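Local coordinates for coatomer subunit delta (Saccharomyces cerevisiae, PDB 5FJZ), which is a subunit of the coatomer (COPI) vesicle coat, probably serving retrograde Golgi-to-ER transport of dilysine-tagged proteins, and here contributes its mu-homology domain, at residues I46-H49 / D50-H53; I77-Q80 / S81-S84. All coordinates share one frame; numbering follows the deposited sequence.

Contact 1 of 2, residues I46-H49 / D50-H53; sequences INDH and DLSH
In Asp48 a chi1 of 177° turns CG away from the backbone N, and this swings OD1 forward to the amide of Asp50. Ser52 has chi1 at 68°, with OG between its own N and carbonyl carbon, and OG thereby turns back to the carbonyl of His49. The bond from Asp50 N to Asp48 OD1 is 2.9 Å long. The donor does not lie in the carboxylate plane but comes from above it, 44° out. The backbone of the same aspartate closes the turn, with Leu51 N giving to Asp48 O at 2.8 Å. His49 O is gripped twice by Ser52. The hydroxyl OG donates to it at 2.9 Å, tilted modestly from the carbonyl plane. The amide Ser52 N reaches His49 O at 3.3 Å from well above that plane. These i to i+3 backbone bonds are those of a 3-10 turn. It lies in the loop between strands 33-46 and 54-58, in the region that interacts with Dsl1. Leu51 lies across the other carboxylate oxygen, its CD1 3.9 Å from Asp48 OD2. Ile46 CD1 packs 3.9 Å from Leu51 O, and its CG2 faces Leu51 CB. Ile46 also packs on Phe97, a loop residue with which Ser52 shares a backbone hydrogen bond. The carboxylates of Asp48 and Asp50 are close, OD1 of the first 3.7 Å from OD2 of the second, with their planes steeply inclined to each other. Two negative groups so near would be expected to repel. The single N-H of Asp50 that points at Asp48 OD1 probably offsets part of that cost.

Contact 2 of 2, residues I77-Q80 / S81-S84; sequences IDKQ and SFLS
Gln80 O is gripped by two donors, both from Ser84. The amide Ser84 N reaches Gln80 O at 2.8 Å, tilted a little from the carbonyl plane. The hydroxyl Ser84 OG gives a second bond to Gln80 O, also 2.8 Å, from 39° above the plane. Ser84 OG is anti to its own carbonyl carbon (chi1 -63°), which turns it back along the helix to this acceptor. One residue earlier, Leu83 N bonds to Lys79 O at 3.0 Å, nearly in line with the C=O bond. Asp78 is the N-cap of the short helix 79-85, the one alpha-helix of this mainly beta mu-homology domain. Its carboxylate divides its work. OD2 takes the hydroxyl of Ser81, with Ser81 OG to Asp78 OD2 at 2.7 Å, and the donor stands 62° out of the carboxylate plane. OD1 accepts weak bonds from the amides of Gln80 and Ser81. The backbone carbonyl of Asp78 adds the first helical bond, from Phe82 N. With an alanine here in place of Asp78, the Ser81 hydroxyl and the first-turn amides would probably lose their capping acceptor and the helix start could fray. Lys79 and Phe82 run alongside each other in the same direction, and Lys79 CD lies 4.0 Å from Phe82 CD2 at an oblique approach to the ring. The lysine chain is bent at three torsions. Its CD also meets Leu83 CD2 at 3.9 Å. Lys79 NZ makes a weak bond to Phe71 O, and the lysine packs on Asp215 of a third subunit. The buried ring of Phe82 packs on Thr73, Ile88 and Leu107, joining the helix to strands 72-73, 87-88 and 104-113.

Contacts 1 and 2 follow one another along the chain and lie on the same side of its centre. Their centres are 21 Å apart and their nearest atoms about 10 Å apart, so they do not touch. Phe97 links them indirectly: Ile46 of contact 1 and Ile77 of contact 2 both pack on it. Both sites use an aspartate carboxylate to accept backbone N-H, one in contact 1 and two weakly in contact 2, but contact 1 closes a 3-10 turn in a loop, whereas contact 2 starts an alpha-helix. Both fall within the region that interacts with Dsl1. Contact 2 also meets another copy of the protein, the third subunit, through Lys79.

Contact 1 of 2, residues I46-H49 / D50-H53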
ATOM      1  N   ILE A  46      18.257 -18.753  12.510  1.00 20.59           N
ATOM      2  CA  ILE A  46      19.274 -19.751  12.707  1.00 20.33           C
ATOM      3  C   ILE A  46      20.460 -19.560  11.772  1.00 23.96           C
ATOM      4  O   ILE A  46      20.295 -19.395  10.571  1.00 19.89           O
ATOM      5  CB  ILE A  46      18.717 -21.155  12.540  1.00 26.95           C
ATOM      6  CG1 ILE A  46      17.571 -21.352  13.537  1.00 26.49           C
ATOM      7  CG2 ILE A  46      19.804 -22.181  12.839  1.00 25.00           C
ATOM      8  CD1 ILE A  46      16.878 -22.670  13.414  1.00 30.51           C
ATOM      9  N   ASN A  47      21.669 -19.524  12.326  1.00 18.72           N
ATOM     10  CA  ASN A  47      22.815 -19.274  11.480  1.00 24.74           C
ATOM     11  C   ASN A  47      23.897 -20.324  11.617  1.00 26.83           C
ATOM     12  O   ASN A  47      24.959 -20.161  11.051  1.00 29.68           O
ATOM     13  CB  ASN A  47      23.338 -17.858  11.675  1.00 23.71           C
ATOM     14  CG  ASN A  47      24.034 -17.654  12.991  1.00 27.25           C
ATOM     15  OD1 ASN A  47      24.228 -18.581  13.817  1.00 31.92           O
ATOM     16  ND2 ASN A  47      24.522 -16.465  13.136  1.00 29.40           N
ATOM     17  N   ASP A  48      23.562 -21.432  12.276  1.00 29.08           N
ATOM     18  CA  ASP A  48      24.477 -22.606  12.431  1.00 29.24           C
ATOM     19  C   ASP A  48      23.730 -23.837  12.028  1.00 31.13           C
ATOM     20  O   ASP A  48      22.730 -24.217  12.649  1.00 29.89           O
ATOM     21  CB  ASP A  48      24.945 -22.647  13.882  1.00 33.68           C
ATOM     22  CG  ASP A  48      25.847 -23.863  14.225  1.00 36.26           C
ATOM     23  OD1 ASP A  48      26.030 -24.825  13.411  1.00 37.29           O
ATOM     24  OD2 ASP A  48      26.370 -23.822  15.364  1.00 38.99           O
ATOM     25  N   HIS A  49      24.182 -24.471  10.963  1.00 28.88           N
ATOM     26  CA  HIS A  49      23.521 -25.629  10.410  0.50 32.09           C
ATOM     27  C   HIS A  49      23.288 -26.775  11.444  1.00 29.34           C
ATOM     28  O   HIS A  49      22.357 -27.532  11.350  1.00 29.81           O
ATOM     29  CB  HIS A  49      24.320 -26.136   9.179  0.50 35.14           C
ATOM     30  CG  HIS A  49      25.669 -25.471   8.931  0.50 36.27           C
ATOM     31  ND1 HIS A  49      25.837 -24.115   8.664  0.50 35.31           N
ATOM     32  CD2 HIS A  49      26.899 -26.024   8.807  0.50 33.62           C
ATOM     33  CE1 HIS A  49      27.113 -23.870   8.425  0.50 36.14           C
ATOM     34  NE2 HIS A  49      27.780 -25.011   8.507  0.50 34.83           N
ATOM     35  N   ASP A  50      24.206 -26.894  12.396  1.00 29.32           N
ATOM     36  CA  ASP A  50      24.095 -27.897  13.449  1.00 34.54           C
ATOM     37  C   ASP A  50      22.913 -27.654  14.349  1.00 32.83           C
ATOM     38  O   ASP A  50      22.521 -28.532  15.070  1.00 35.54           O
ATOM     39  CB  ASP A  50      25.379 -27.907  14.293  1.00 39.64           C
ATOM     40  CG  ASP A  50      26.566 -28.438  13.526  1.00 43.91           C
ATOM     41  OD1 ASP A  50      26.343 -29.243  12.572  1.00 48.37           O
ATOM     42  OD2 ASP A  50      27.713 -28.043  13.848  1.00 51.37           O
ATOM     43  N   LEU A  51      22.321 -26.457  14.285  1.00 31.00           N
ATOM     44  CA  LEU A  51      21.189 -26.122  15.125  1.00 29.05           C
ATOM     45  C   LEU A  51      19.823 -26.074  14.402  1.00 27.67           C
ATOM     46  O   LEU A  51      18.829 -25.676  14.989  1.00 24.12           O
ATOM     47  CB  LEU A  51      21.509 -24.780  15.795  1.00 26.15           C
ATOM     48  CG  LEU A  51      22.758 -24.715  16.659  1.00 31.13           C
ATOM     49  CD1 LEU A  51      22.939 -23.301  17.221  1.00 27.68           C
ATOM     50  CD2 LEU A  51      22.732 -25.686  17.815  1.00 29.62           C
ATOM     51  N   SER A  52      19.800 -26.486  13.121  1.00 25.72           N
ATOM     52  CA  SER A  52      18.716 -26.260  12.234  1.00 25.37           C
ATOM     53  C   SER A  52      17.650 -27.327  12.369  1.00 30.02           C
ATOM     54  O   SER A  52      16.543 -27.116  11.923  1.00 26.61           O
ATOM     55  CB  SER A  52      19.197 -26.191  10.763  1.00 26.78           C
ATOM     56  OG  SER A  52      19.665 -27.446  10.310  1.00 25.28           O
ATOM     57  N   HIS A  53      17.983 -28.457  12.991  1.00 30.12           N
ATOM     58  CA  HIS A  53      16.996 -29.550  13.211  1.00 34.06           C
ATOM     59  C   HIS A  53      16.469 -29.466  14.623  1.00 34.94           C
ATOM     60  O   HIS A  53      16.685 -30.362  15.432  1.00 36.71           O
ATOM     61  CB  HIS A  53      17.685 -30.908  13.006  1.00 36.34           C
ATOM     62  CG  HIS A  53      17.923 -31.255  11.572  1.00 35.70           C
ATOM     63  ND1 HIS A  53      19.099 -30.941  10.920  1.00 35.84           N
ATOM     64  CD2 HIS A  53      17.142 -31.888  10.665  1.00 40.77           C
ATOM     65  CE1 HIS A  53      19.031 -31.356   9.666  1.00 38.10           C
ATOM     66  NE2 HIS A  53      17.864 -31.957   9.490  1.00 45.26           N
TER

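Contact 2 of 2, residues I77-Q80 / S81-S84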
ATOM      1  N   ILE A  77       4.725 -25.149   9.549  1.00 27.59           N
ATOM      2  CA  ILE A  77       4.854 -25.491  10.958  1.00 24.41           C
ATOM      3  C   ILE A  77       3.651 -26.411  11.214  1.00 20.68           C
ATOM      4  O   ILE A  77       2.555 -26.209  10.712  1.00 22.72           O
ATOM      5  CB  ILE A  77       4.810 -24.219  11.870  1.00 23.60           C
ATOM      6  CG1 ILE A  77       6.052 -23.383  11.643  1.00 24.37           C
ATOM      7  CG2 ILE A  77       4.662 -24.570  13.343  1.00 27.76           C
ATOM      8  CD1 ILE A  77       7.373 -24.024  12.004  1.00 23.04           C
ATOM      9  N   ASP A  78       3.878 -27.393  12.063  1.00 27.20           N
ATOM     10  CA  ASP A  78       2.877 -28.400  12.459  1.00 29.13           C
ATOM     11  C   ASP A  78       1.884 -27.858  13.544  1.00 28.10           C
ATOM     12  O   ASP A  78       2.263 -27.680  14.718  1.00 27.43           O
ATOM     13  CB  ASP A  78       3.650 -29.591  13.018  1.00 31.91           C
ATOM     14  CG  ASP A  78       2.738 -30.746  13.492  1.00 37.11           C
ATOM     15  OD1 ASP A  78       1.505 -30.649  13.411  1.00 33.66           O
ATOM     16  OD2 ASP A  78       3.319 -31.715  14.025  1.00 39.44           O
ATOM     17  N   LYS A  79       0.686 -27.512  13.094  1.00 28.37           N
ATOM     18  CA  LYS A  79      -0.335 -26.907  13.958  1.00 31.53           C
ATOM     19  C   LYS A  79      -0.707 -27.825  15.111  1.00 34.31           C
ATOM     20  O   LYS A  79      -0.838 -27.376  16.258  1.00 26.48           O
ATOM     21  CB  LYS A  79      -1.562 -26.539  13.127  1.00 28.85           C
ATOM     22  CG  LYS A  79      -2.699 -25.840  13.867  1.00 32.66           C
ATOM     23  CD  LYS A  79      -2.159 -24.821  14.896  1.00 39.58           C
ATOM     24  CE  LYS A  79      -2.412 -23.374  14.523  1.00 42.90           C
ATOM     25  NZ  LYS A  79      -3.849 -23.044  14.709  1.00 43.13           N
ATOM     26  N   GLN A  80      -0.809 -29.131  14.830  1.00 41.14           N
ATOM     27  CA  GLN A  80      -1.229 -30.088  15.887  1.00 35.24           C
ATOM     28  C   GLN A  80      -0.250 -30.173  17.008  1.00 33.17           C
ATOM     29  O   GLN A  80      -0.673 -30.171  18.176  1.00 34.06           O
ATOM     30  CB  GLN A  80      -1.458 -31.491  15.305  1.00 39.26           C
ATOM     31  CG  GLN A  80      -2.476 -31.534  14.205  1.00 42.21           C
ATOM     32  CD  GLN A  80      -3.826 -31.213  14.788  1.00 49.52           C
ATOM     33  OE1 GLN A  80      -3.978 -30.115  15.268  1.00 54.24           O
ATOM     34  NE2 GLN A  80      -4.792 -32.168  14.815  1.00 49.08           N
ATOM     35  N   SER A  81       1.050 -30.235  16.708  1.00 31.98           N
ATOM     36  CA  SER A  81       2.087 -30.182  17.762  1.00 34.88           C
ATOM     37  C   SER A  81       2.109 -28.860  18.574  1.00 30.48           C
ATOM     38  O   SER A  81       2.422 -28.873  19.758  1.00 29.63           O
ATOM     39  CB  SER A  81       3.485 -30.360  17.201  1.00 37.51           C
ATOM     40  OG  SER A  81       3.614 -31.645  16.661  1.00 50.04           O
ATOM     41  N   PHE A  82       1.814 -27.750  17.927  1.00 26.87           N
ATOM     42  CA  PHE A  82       1.739 -26.492  18.666  1.00 24.42           C
ATOM     43  C   PHE A  82       0.585 -26.514  19.693  1.00 26.93           C
ATOM     44  O   PHE A  82       0.719 -26.167  20.902  1.00 30.06           O
ATOM     45  CB  PHE A  82       1.547 -25.346  17.662  1.00 23.84           C
ATOM     46  CG  PHE A  82       1.085 -24.096  18.317  1.00 21.45           C
ATOM     47  CD1 PHE A  82       1.990 -23.315  19.048  1.00 24.93           C
ATOM     48  CD2 PHE A  82      -0.220 -23.681  18.202  1.00 20.91           C
ATOM     49  CE1 PHE A  82       1.569 -22.122  19.642  1.00 21.48           C
ATOM     50  CE2 PHE A  82      -0.634 -22.499  18.793  1.00 21.01           C
ATOM     51  CZ  PHE A  82       0.253 -21.756  19.533  1.00 20.96           C
ATOM     52  N   LEU A  83      -0.561 -26.953  19.200  1.00 23.86           N
ATOM     53  CA  LEU A  83      -1.767 -27.049  20.023  1.00 30.39           C
ATOM     54  C   LEU A  83      -1.654 -28.112  21.131  1.00 34.31           C
ATOM     55  O   LEU A  83      -2.048 -27.861  22.285  1.00 35.65           O
ATOM     56  CB  LEU A  83      -2.969 -27.388  19.146  1.00 32.34           C
ATOM     57  CG  LEU A  83      -3.995 -26.355  18.712  1.00 34.02           C
ATOM     58  CD1 LEU A  83      -3.529 -24.932  18.883  1.00 35.90           C
ATOM     59  CD2 LEU A  83      -4.587 -26.644  17.307  1.00 29.61           C
ATOM     60  N   SER A  84      -1.059 -29.254  20.802  1.00 37.44           N
ATOM     61  CA  SER A  84      -0.927 -30.389  21.750  1.00 37.95           C
ATOM     62  C   SER A  84       0.087 -30.206  22.818  1.00 34.64           C
ATOM     63  O   SER A  84      -0.195 -30.463  23.987  1.00 35.58           O
ATOM     64  CB  SER A  84      -0.617 -31.662  20.993  1.00 40.93           C
ATOM     65  OG  SER A  84      -1.715 -31.938  20.153  1.00 44.59           O
TER